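PDB 7NED: urocanate hydratase from Paenibacillus sp. Soil724D2, which probably adds water to thiourocanate during bacterial ergothioneine catabolism, working with a tightly bound NAD+ cofactor and also binding the sulfur-free analogue urocanate. Local coordinates for residues A[50-53]-A[54-57]; A[204-208]-A[209-213]; A[216-219]-A[220-224]; A[415-418]-A[419-423]; A[497-501]-A[502-506]. All blocks are in the same frame, centred on the assembly; numbering follows the deposited sequence.

Contact 1 (A[50-53]-A[54-57])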
# COMPACT_ATOMS: atom_id res chain seq x y z
N ARG A 50 8.86 2.73 -16.89
CA ARG A 50 8.37 1.46 -17.41
C ARG A 50 8.97 1.16 -18.77
O ARG A 50 9.20 -0.01 -19.10
CB ARG A 50 6.84 1.45 -17.50
CG ARG A 50 6.34 0.06 -17.79
CD ARG A 50 4.85 0.00 -17.90
NE ARG A 50 4.16 0.58 -16.72
CZ ARG A 50 2.84 0.61 -16.60
NH1 ARG A 50 2.09 0.10 -17.57
NH2 ARG A 50 2.27 1.18 -15.54
N ASN A 51 9.25 2.18 -19.56
CA ASN A 51 9.72 2.00 -20.93
C ASN A 51 10.13 3.37 -21.43
O ASN A 51 9.95 4.38 -20.73
CB ASN A 51 8.64 1.35 -21.80
CG ASN A 51 7.29 2.02 -21.61
OD1 ASN A 51 7.19 3.25 -21.70
ND2 ASN A 51 6.25 1.23 -21.33
N TRP A 52 10.72 3.41 -22.64
CA TRP A 52 11.26 4.67 -23.12
C TRP A 52 10.15 5.67 -23.41
O TRP A 52 10.29 6.85 -23.08
CB TRP A 52 12.17 4.46 -24.34
CG TRP A 52 13.47 3.88 -23.92
CD1 TRP A 52 13.91 2.62 -24.15
CD2 TRP A 52 14.49 4.54 -23.17
NE1 TRP A 52 15.15 2.44 -23.59
CE2 TRP A 52 15.54 3.61 -23.00
CE3 TRP A 52 14.63 5.83 -22.64
CZ2 TRP A 52 16.71 3.92 -22.30
CZ3 TRP A 52 15.80 6.14 -21.96
CH2 TRP A 52 16.84 5.19 -21.81
N PRO A 53 9.04 5.24 -24.00
CA PRO A 53 7.89 6.16 -24.11
C PRO A 53 7.51 6.78 -22.77
O PRO A 53 7.29 8.00 -22.70
CB PRO A 53 6.78 5.26 -24.65
CG PRO A 53 7.48 4.17 -25.37
CD PRO A 53 8.78 3.93 -24.63
N SER A 54 7.44 5.99 -21.70
CA SER A 54 7.14 6.57 -20.39
C SER A 54 8.20 7.57 -19.97
O SER A 54 7.88 8.64 -19.43
CB SER A 54 7.02 5.45 -19.35
OG SER A 54 5.90 4.65 -19.66
N TYR A 55 9.48 7.23 -20.17
CA TYR A 55 10.56 8.14 -19.80
C TYR A 55 10.40 9.48 -20.51
O TYR A 55 10.47 10.55 -19.89
CB TYR A 55 11.91 7.50 -20.13
CG TYR A 55 13.04 8.48 -20.11
CD1 TYR A 55 13.72 8.76 -18.93
CD2 TYR A 55 13.45 9.12 -21.27
CE1 TYR A 55 14.77 9.67 -18.91
CE2 TYR A 55 14.50 10.03 -21.25
CZ TYR A 55 15.15 10.30 -20.07
OH TYR A 55 16.17 11.21 -20.05
N HIS A 56 10.24 9.46 -21.83
CA HIS A 56 10.13 10.73 -22.55
C HIS A 56 8.93 11.54 -22.09
O HIS A 56 9.01 12.77 -21.98
CB HIS A 56 10.05 10.48 -24.05
CG HIS A 56 11.30 9.89 -24.61
ND1 HIS A 56 12.50 10.58 -24.62
CD2 HIS A 56 11.56 8.67 -25.14
CE1 HIS A 56 13.44 9.81 -25.15
NE2 HIS A 56 12.90 8.65 -25.47
N ALA A 57 7.79 10.87 -21.83
CA ALA A 57 6.61 11.60 -21.36
C ALA A 57 6.80 12.13 -19.94
O ALA A 57 6.36 13.24 -19.63
CB ALA A 57 5.36 10.71 -21.44
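Asn-51 turns its side-chain amide back toward Ser-54, and a single oxygen, OD1, does the holding. Ser-54 N donates to Asn-51 OD1 at 2.8 Å, its N-H arriving nearly in line with the side-chain C=O. The hydroxyl Ser-54 OG reaches the same Asn-51 OD1, also at 2.8 Å, from 43° above the amide plane. A chi1 of 47° wedges CG of Asn-51 between its backbone N and carbonyl carbon, which brings OD1 to the open N-H of Ser-54 at the start of the helix. An alanine here would probably leave Ser-54 N without its capping acceptor and the Ser-54 hydroxyl free to rotate.

This part is tightly packed. Ser-54 is buried against Lys-77 and Pro-78 of strand 77-83, and the guanidinium of Arg-50 is held by the carbonyls of Gln-74, Ser-75 and Gly-115. Alongside, Trp-52 and Tyr-55 point the same way and form a T-shaped pair. The edge of the indole six-membered ring meets a face of the phenol ring with centroids 5.3 Å apart and planes at 78°, and Leu-26 and Leu-30 of helix 17-31 also touch Tyr-55. The solvent side is looser: Pro-53 and His-56 are exposed, and His-56 N donates to Trp-52 O at 2.9 Å while its ring lies against that same carbonyl. The whole is a worked case of an asparagine N-cap, here opening helix 52-64.

Contact 2 (A[204-208]-A[209-213])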
# COMPACT_ATOMS: atom_id res chain seq x y z
N ARG A 204 42.55 -4.60 -6.21
CA ARG A 204 43.23 -5.61 -7.00
C ARG A 204 42.22 -6.55 -7.64
O ARG A 204 41.12 -6.72 -7.12
CB ARG A 204 44.18 -6.48 -6.15
CG ARG A 204 45.28 -5.71 -5.50
CD ARG A 204 46.18 -6.62 -4.68
NE ARG A 204 47.12 -5.84 -3.89
CZ ARG A 204 47.89 -6.34 -2.93
NH1 ARG A 204 47.89 -7.64 -2.64
NH2 ARG A 204 48.66 -5.52 -2.25
N LYS A 205 42.60 -7.17 -8.76
CA LYS A 205 41.76 -8.17 -9.42
C LYS A 205 42.63 -9.35 -9.85
O LYS A 205 43.84 -9.22 -10.04
CB LYS A 205 41.02 -7.60 -10.63
CG LYS A 205 41.94 -7.45 -11.86
CD LYS A 205 41.19 -6.97 -13.11
CE LYS A 205 41.89 -7.42 -14.40
NZ LYS A 205 41.10 -7.12 -15.64
N THR A 206 42.00 -10.50 -9.99
CA THR A 206 42.71 -11.67 -10.46
C THR A 206 41.68 -12.66 -10.97
O THR A 206 40.49 -12.58 -10.63
CB THR A 206 43.54 -12.29 -9.35
OG1 THR A 206 44.22 -13.45 -9.84
CG2 THR A 206 42.61 -12.71 -8.17
N ARG A 207 42.13 -13.60 -11.80
CA ARG A 207 41.30 -14.74 -12.18
C ARG A 207 41.70 -16.01 -11.45
O ARG A 207 41.05 -17.05 -11.62
CB ARG A 207 41.33 -14.96 -13.70
CG ARG A 207 40.64 -13.84 -14.46
CD ARG A 207 40.72 -14.05 -15.94
NE ARG A 207 40.36 -12.86 -16.71
CZ ARG A 207 39.24 -12.75 -17.42
NH1 ARG A 207 38.38 -13.76 -17.46
NH2 ARG A 207 38.99 -11.63 -18.09
N SER A 208 42.70 -15.93 -10.59
CA SER A 208 43.22 -17.09 -9.89
C SER A 208 42.84 -17.04 -8.42
O SER A 208 43.20 -16.09 -7.72
CB SER A 208 44.74 -17.15 -10.05
OG SER A 208 45.25 -18.00 -9.08
N LEU A 209 42.15 -18.07 -7.94
CA LEU A 209 41.82 -18.14 -6.52
C LEU A 209 43.07 -18.27 -5.66
O LEU A 209 43.14 -17.69 -4.57
CB LEU A 209 40.87 -19.31 -6.25
CG LEU A 209 40.62 -19.64 -4.79
CD1 LEU A 209 39.95 -18.47 -4.06
CD2 LEU A 209 39.79 -20.92 -4.63
N ASP A 210 44.05 -19.06 -6.09
CA ASP A 210 45.29 -19.16 -5.33
C ASP A 210 45.93 -17.79 -5.16
O ASP A 210 46.39 -17.45 -4.06
CB ASP A 210 46.26 -20.13 -6.01
CG ASP A 210 45.81 -21.57 -5.90
OD1 ASP A 210 44.86 -21.87 -5.15
OD2 ASP A 210 46.45 -22.43 -6.56
N GLU A 211 46.02 -17.02 -6.24
CA GLU A 211 46.60 -15.68 -6.14
C GLU A 211 45.79 -14.80 -5.21
O GLU A 211 46.35 -14.04 -4.39
CB GLU A 211 46.71 -15.05 -7.52
CG GLU A 211 47.28 -13.67 -7.49
CD GLU A 211 47.67 -13.16 -8.85
OE1 GLU A 211 46.77 -12.94 -9.68
OE2 GLU A 211 48.87 -12.86 -9.04
N ALA A 212 44.46 -14.88 -5.30
CA ALA A 212 43.62 -14.08 -4.42
C ALA A 212 43.88 -14.42 -2.97
O ALA A 212 43.99 -13.52 -2.13
CB ALA A 212 42.13 -14.29 -4.75
N LEU A 213 43.94 -15.72 -2.64
CA LEU A 213 44.15 -16.12 -1.25
C LEU A 213 45.55 -15.74 -0.77
O LEU A 213 45.73 -15.39 0.40
CB LEU A 213 43.94 -17.62 -1.07
CG LEU A 213 42.52 -18.15 -1.30
CD1 LEU A 213 42.53 -19.66 -1.46
CD2 LEU A 213 41.60 -17.74 -0.15
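Thr-206 and Ser-208 meet Glu-211 and Ala-212 in a local strand-to-helix turn, the first connection of the beta-alpha-beta unit formed by strand 204-206, helix 209-222 and strand 226-231 in the Rossmann-like domain. Strand 204-206 is an outermost strand of the parallel sheet within this chain. Two small motifs are joined here. Ser-208 is the N-cap: its OG accepts from Glu-211 N at 3.1 Å in an almost straight bond of 171°, while Ser-208 O takes the first regular helical bond from Ala-212 N. Two residues earlier, Thr-206 makes an ST turn, with OG1 accepting from Ser-208 N at 3.0 Å.

The hydroxyl that makes the ST turn does a second job, for Thr-206 OG1 also donates to the Glu-211 carboxylate. Its chi1 of 179° places OG1 beside the carbonyl carbon and sends CG2 toward the helix, where it rests 3.8 Å from Ala-212 CB. A valine in its place would probably leave both Ser-208 N and the Glu-211 carboxylate without their partner in the turn. Farther out, Asp-210 forms a salt bridge with Arg-244. The Glu-211 side chain, extended beyond CG, crosses Thr-206 and presents the anti lone pair of OE1 to Thr-206 OG1 at 2.6 Å.

Contact 3 (A[216-219]-A[220-224])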
# COMPACT_ATOMS: atom_id res chain seq x y z
N ILE A 216 45.20 -12.18 0.16
CA ILE A 216 44.46 -12.06 1.41
C ILE A 216 45.34 -12.47 2.57
O ILE A 216 45.35 -11.83 3.63
CB ILE A 216 43.18 -12.92 1.37
CG1 ILE A 216 42.18 -12.42 0.31
CG2 ILE A 216 42.61 -12.98 2.79
CD1 ILE A 216 41.60 -11.02 0.54
N GLU A 217 46.11 -13.54 2.40
CA GLU A 217 46.94 -14.02 3.50
C GLU A 217 48.00 -12.99 3.89
O GLU A 217 48.19 -12.69 5.08
CB GLU A 217 47.59 -15.34 3.11
CG GLU A 217 48.31 -15.96 4.27
CD GLU A 217 48.74 -17.38 3.99
OE1 GLU A 217 48.99 -18.08 4.99
OE2 GLU A 217 48.83 -17.78 2.81
N GLU A 218 48.70 -12.43 2.90
CA GLU A 218 49.69 -11.40 3.18
C GLU A 218 49.09 -10.23 3.94
O GLU A 218 49.72 -9.68 4.85
CB GLU A 218 50.30 -10.91 1.89
CG GLU A 218 51.57 -10.14 2.09
CD GLU A 218 52.28 -9.90 0.79
OE1 GLU A 218 51.56 -9.53 -0.19
OE2 GLU A 218 53.53 -10.02 0.76
N ALA A 219 47.89 -9.79 3.53
CA ALA A 219 47.25 -8.67 4.21
C ALA A 219 46.86 -9.04 5.64
O ALA A 219 47.17 -8.31 6.60
CB ALA A 219 46.02 -8.20 3.40
N VAL A 220 46.14 -10.15 5.81
CA VAL A 220 45.77 -10.59 7.14
C VAL A 220 46.99 -10.64 8.05
O VAL A 220 46.98 -10.10 9.16
CB VAL A 220 45.08 -11.97 7.08
CG1 VAL A 220 44.84 -12.46 8.47
CG2 VAL A 220 43.70 -11.80 6.42
N ASP A 221 48.02 -11.34 7.60
CA ASP A 221 49.22 -11.53 8.41
C ASP A 221 49.81 -10.20 8.84
O ASP A 221 50.32 -10.08 9.96
CB ASP A 221 50.26 -12.34 7.62
CG ASP A 221 49.93 -13.83 7.51
OD1 ASP A 221 48.99 -14.30 8.20
OD2 ASP A 221 50.59 -14.53 6.70
N ASN A 222 49.79 -9.19 7.96
CA ASN A 222 50.33 -7.88 8.27
C ASN A 222 49.31 -6.92 8.89
O ASN A 222 49.68 -5.80 9.24
CB ASN A 222 50.93 -7.27 7.01
CG ASN A 222 52.26 -7.90 6.68
OD1 ASN A 222 53.09 -8.09 7.58
ND2 ASN A 222 52.46 -8.25 5.42
N LEU A 223 48.06 -7.34 9.08
CA LEU A 223 46.99 -6.44 9.54
C LEU A 223 46.75 -5.29 8.57
O LEU A 223 46.27 -4.23 8.98
CB LEU A 223 47.28 -5.87 10.94
CG LEU A 223 47.55 -6.86 12.07
CD1 LEU A 223 47.73 -6.06 13.36
CD2 LEU A 223 46.46 -7.95 12.23
N HIS A 224 47.05 -5.49 7.27
CA HIS A 224 46.80 -4.46 6.28
C HIS A 224 45.42 -4.67 5.65
O HIS A 224 44.97 -5.80 5.51
CB HIS A 224 47.82 -4.51 5.14
CG HIS A 224 49.21 -4.16 5.56
ND1 HIS A 224 50.32 -4.58 4.85
CD2 HIS A 224 49.68 -3.46 6.62
CE1 HIS A 224 51.41 -4.15 5.46
NE2 HIS A 224 51.06 -3.45 6.52
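Val-220 N gives Ile-216 O a nearly straight hydrogen bond of 2.9 Å (N-H...O 174°), a length matched by Asp-221 N to Glu-217 O in the next step of helix 209-222. The regular pattern continues one more step, Asn-222 N to Glu-218 O at 3.1 Å, and then gives way to a Schellman motif, a standard way of ending a helix. His-224 N reaches back five residues to Ala-219 O, also at 2.9 Å, and inside that bond Leu-223 N reaches Val-220 O at 3.0 Å. Leu-223 supplies the positive phi that lets the chain turn out of the helix. This is the far end of the helix in the beta-alpha-beta unit of the Rossmann-like domain, just before strand 226-231.

The side chains divide into a buried face and a solvent face. On the buried one, Ile-216 and Val-220 cross at an angle, with their CG2 methyls 4.0 Å apart. Both also touch Phe-159 and Ala-182 of neighbouring strands, and Ala-219 packs on Val-226. The solvent face is acidic. Asp-221 has CG beside its backbone N (chi1 -75°), which folds the carboxylate back over the preceding turn, and OD2 ends 4.3 Å from Glu-217 OE1. These like charges, near the carboxyl end of a helix, probably disfavour each other mildly, an effect that solvent would damp. Next to them Glu-218 and Asn-222 run side by side, their flat groups 30° apart. Where the chain leaves the helix, Asn-222 CB sits 3.4 Å above the plane of the His-224 imidazole, toward its rim.

Contact 4 (A[415-418]-A[419-423])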
# COMPACT_ATOMS: atom_id res chain seq x y z
N VAL A 415 21.62 23.26 5.24
CA VAL A 415 21.98 23.22 3.83
C VAL A 415 21.08 24.14 3.03
O VAL A 415 21.55 24.86 2.12
CB VAL A 415 21.92 21.78 3.29
CG1 VAL A 415 21.92 21.76 1.77
CG2 VAL A 415 23.09 20.93 3.86
N ASN A 416 19.76 24.13 3.32
CA ASN A 416 18.87 25.04 2.62
C ASN A 416 19.29 26.49 2.84
O ASN A 416 19.22 27.31 1.92
CB ASN A 416 17.41 24.83 3.05
CG ASN A 416 16.44 25.40 2.04
OD1 ASN A 416 16.48 25.03 0.87
ND2 ASN A 416 15.57 26.30 2.49
N GLN A 417 19.67 26.84 4.06
CA GLN A 417 20.15 28.20 4.25
C GLN A 417 21.43 28.44 3.44
O GLN A 417 21.62 29.52 2.87
CB GLN A 417 20.39 28.48 5.71
CG GLN A 417 20.88 29.88 5.98
CD GLN A 417 21.05 30.12 7.45
OE1 GLN A 417 20.59 29.33 8.27
NE2 GLN A 417 21.71 31.21 7.81
N MET A 418 22.31 27.43 3.36
CA MET A 418 23.54 27.61 2.59
C MET A 418 23.22 27.82 1.13
O MET A 418 23.91 28.59 0.44
CB MET A 418 24.47 26.40 2.76
CG MET A 418 24.88 26.16 4.19
SD MET A 418 25.88 24.67 4.43
CE MET A 418 27.16 24.84 3.17
N VAL A 419 22.19 27.13 0.62
CA VAL A 419 21.76 27.41 -0.74
C VAL A 419 21.27 28.85 -0.85
O VAL A 419 21.65 29.60 -1.76
CB VAL A 419 20.66 26.41 -1.19
CG1 VAL A 419 20.13 26.83 -2.57
CG2 VAL A 419 21.21 25.01 -1.27
N ARG A 420 20.44 29.25 0.09
CA ARG A 420 19.85 30.59 0.04
C ARG A 420 20.93 31.68 0.10
O ARG A 420 20.85 32.69 -0.61
CB ARG A 420 18.84 30.72 1.20
CG ARG A 420 18.32 32.11 1.49
CD ARG A 420 17.03 32.05 2.33
NE ARG A 420 17.24 31.66 3.73
CZ ARG A 420 16.81 30.52 4.26
NH1 ARG A 420 16.16 29.65 3.50
NH2 ARG A 420 17.03 30.24 5.55
N GLU A 421 21.95 31.48 0.94
CA GLU A 421 23.05 32.43 1.14
C GLU A 421 24.17 32.31 0.10
O GLU A 421 25.22 32.95 0.26
CB GLU A 421 23.63 32.25 2.55
CG GLU A 421 22.61 32.60 3.63
CD GLU A 421 23.11 32.43 5.05
OE1 GLU A 421 22.39 32.89 5.96
OE2 GLU A 421 24.19 31.84 5.25
N GLY A 422 23.98 31.50 -0.93
CA GLY A 422 25.01 31.32 -1.93
C GLY A 422 26.27 30.64 -1.44
O GLY A 422 27.31 30.72 -2.10
N LYS A 423 26.23 29.98 -0.30
CA LYS A 423 27.37 29.17 0.10
C LYS A 423 27.44 27.85 -0.64
O LYS A 423 28.47 27.17 -0.58
CB LYS A 423 27.37 28.91 1.61
CG LYS A 423 27.57 30.16 2.45
CD LYS A 423 27.62 29.80 3.91
CE LYS A 423 27.67 31.03 4.78
NZ LYS A 423 27.71 30.58 6.20
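Gln-417 and Glu-421, one turn apart, carry the side-chain hydrogen bond of this helix end. Gln-417 NE2 donates to Glu-421 OE1 at 2.6 Å in a bond of 170°. The acceptor lies in the plane of the Gln-417 amide, the donor comes from above the carboxylate plane, and the two flat groups stand almost perpendicular (88°). The other carboxylate oxygen, Glu-421 OE2, has a long salt bridge to Lys-423 NZ at 3.9 Å.

Among the charged groups, Arg-420 folds back: a bend at chi3 (73°) carries the guanidinium along the helix, one face over Gln-417 CA. Its NH1 is bound to Asp-505 and to the carbonyl of Gly-500, and the amide of Asn-416 bonds to Gly-500, Ser-501 and Asp-505 as well.

Backbone bonds run regularly as far as Glu-421 N to Gln-417 O at 2.8 Å. Past it, Lys-423 N makes a weak bond to Met-418 O, helped by the positive phi of Gly-422.

Apolar contacts are modest: Met-418 CB meets Lys-423 CB at 4.0 Å, and Val-415 and Val-419 both lean on Leu-424 and Ile-428. The chemistry implies a helix end with two characters: Gln-417 and Glu-421 bonded to each other, and the Asn-416 amide and Arg-420 guanidinium committed to the start of helix 502-525.

Contact 5 (A[497-501]-A[502-506])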
# COMPACT_ATOMS: atom_id res chain seq x y z
N VAL A 497 13.62 18.85 -1.95
CA VAL A 497 14.50 19.75 -2.70
C VAL A 497 14.77 20.94 -1.80
O VAL A 497 13.84 21.68 -1.44
CB VAL A 497 13.89 20.19 -4.03
CG1 VAL A 497 14.90 21.11 -4.78
CG2 VAL A 497 13.49 18.98 -4.86
N ALA A 498 16.02 21.11 -1.42
CA ALA A 498 16.46 22.28 -0.67
C ALA A 498 16.90 23.31 -1.70
O ALA A 498 18.06 23.36 -2.10
CB ALA A 498 17.58 21.92 0.29
N ASP A 499 15.95 24.10 -2.18
CA ASP A 499 16.21 25.09 -3.21
C ASP A 499 16.50 26.46 -2.64
O ASP A 499 16.59 27.43 -3.40
CB ASP A 499 15.03 25.16 -4.22
CG ASP A 499 13.74 25.65 -3.59
OD1 ASP A 499 13.72 25.96 -2.38
OD2 ASP A 499 12.73 25.77 -4.34
N GLY A 500 16.67 26.58 -1.34
CA GLY A 500 17.01 27.84 -0.73
C GLY A 500 15.85 28.68 -0.23
O GLY A 500 16.08 29.57 0.60
N SER A 501 14.62 28.45 -0.70
CA SER A 501 13.54 29.35 -0.31
C SER A 501 13.16 29.16 1.14
O SER A 501 13.35 28.09 1.73
CB SER A 501 12.29 29.13 -1.17
OG SER A 501 11.68 27.90 -0.82
N THR A 502 12.56 30.20 1.72
CA THR A 502 12.06 30.07 3.08
C THR A 502 10.89 29.11 3.14
O THR A 502 10.72 28.40 4.13
CB THR A 502 11.65 31.43 3.64
OG1 THR A 502 10.72 32.02 2.74
CG2 THR A 502 12.88 32.32 3.77
N GLU A 503 10.09 29.04 2.08
CA GLU A 503 9.01 28.08 2.10
C GLU A 503 9.54 26.65 2.14
O GLU A 503 8.97 25.79 2.82
CB GLU A 503 8.08 28.31 0.91
CG GLU A 503 7.20 29.52 1.14
CD GLU A 503 6.17 29.71 0.06
OE1 GLU A 503 5.29 30.59 0.21
OE2 GLU A 503 6.26 28.99 -0.96
N SER A 504 10.68 26.40 1.48
CA SER A 504 11.28 25.07 1.56
C SER A 504 11.73 24.73 2.98
O SER A 504 11.76 23.55 3.36
CB SER A 504 12.43 24.97 0.56
OG SER A 504 11.87 24.98 -0.74
N ASP A 505 12.09 25.74 3.78
CA ASP A 505 12.46 25.48 5.16
C ASP A 505 11.34 24.74 5.88
O ASP A 505 11.56 23.73 6.57
CB ASP A 505 12.77 26.79 5.88
CG ASP A 505 14.11 27.36 5.50
OD1 ASP A 505 15.02 26.57 5.14
OD2 ASP A 505 14.26 28.60 5.53
N ILE A 506 10.11 25.23 5.72
CA ILE A 506 8.97 24.57 6.34
C ILE A 506 8.83 23.15 5.82
O ILE A 506 8.63 22.20 6.59
CB ILE A 506 7.67 25.37 6.09
CG1 ILE A 506 7.83 26.79 6.61
CG2 ILE A 506 6.48 24.63 6.72
CD1 ILE A 506 7.20 27.79 5.71
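Ser-504 OG donates to Asp-499 OD1 at 2.7 Å, and that oxygen is held a second time by the backbone, Ser-501 N to Asp-499 OD1 at 3.1 Å. The two donors come from opposite faces of the carboxylate plane, each well out of it, which probably limits how far the carboxylate can turn. A chi1 of 65° puts CG of Asp-499 between its backbone N and carbonyl carbon, turning OD1 inward to receive both. Ser-504 OG accepts in turn from Arg-507 NH2.

These bonds describe an Asx turn at Asp-499 running straight into a serine N-cap, the pair linking strand 490-498 to helix 502-525 in the C-terminal domain. The capping bond is Ser-504 N to Ser-501 OG, 2.9 Å, with an N-H...O angle of 152°. Beside it the backbone bond from Asp-505 N to Ser-501 O, at 3.4 Å, is weak.

Of the charged groups, the end of the Glu-503 side chain reaches out to a salt bridge with Arg-86. Carbon contacts are few: Ser-504 CB comes within 3.3 Å of Ser-501 OG as a consequence of the cap, while Val-497 faces Ala-21 of helix 17-31. Between Asp-499 and the Ser-501 cap sits Gly-500, whose phi of 93° would jam a CB against the carbonyl O of Asp-499.

How the contacts relate
From the N terminus onward, the five contacts are strictly in series: none encloses or crosses another, and each closes only a turn at a helix end. Contact 1 starts helix 52-64 in the N-terminal region. Contacts 2 and 3 then mark the two ends of helix 209-222, with centres 14 Å apart, and so bracket one connection of the Rossmann-like sheet. Contact 4 ends helix 407-420 and contact 5 opens helix 502-525, separated by some seventy residues of chain but with centres only 10 Å apart, where they touch and tie two C-terminal helices together. The remaining pairs do not touch, contacts 1 and 3 lying on opposite sides of the chain's centre.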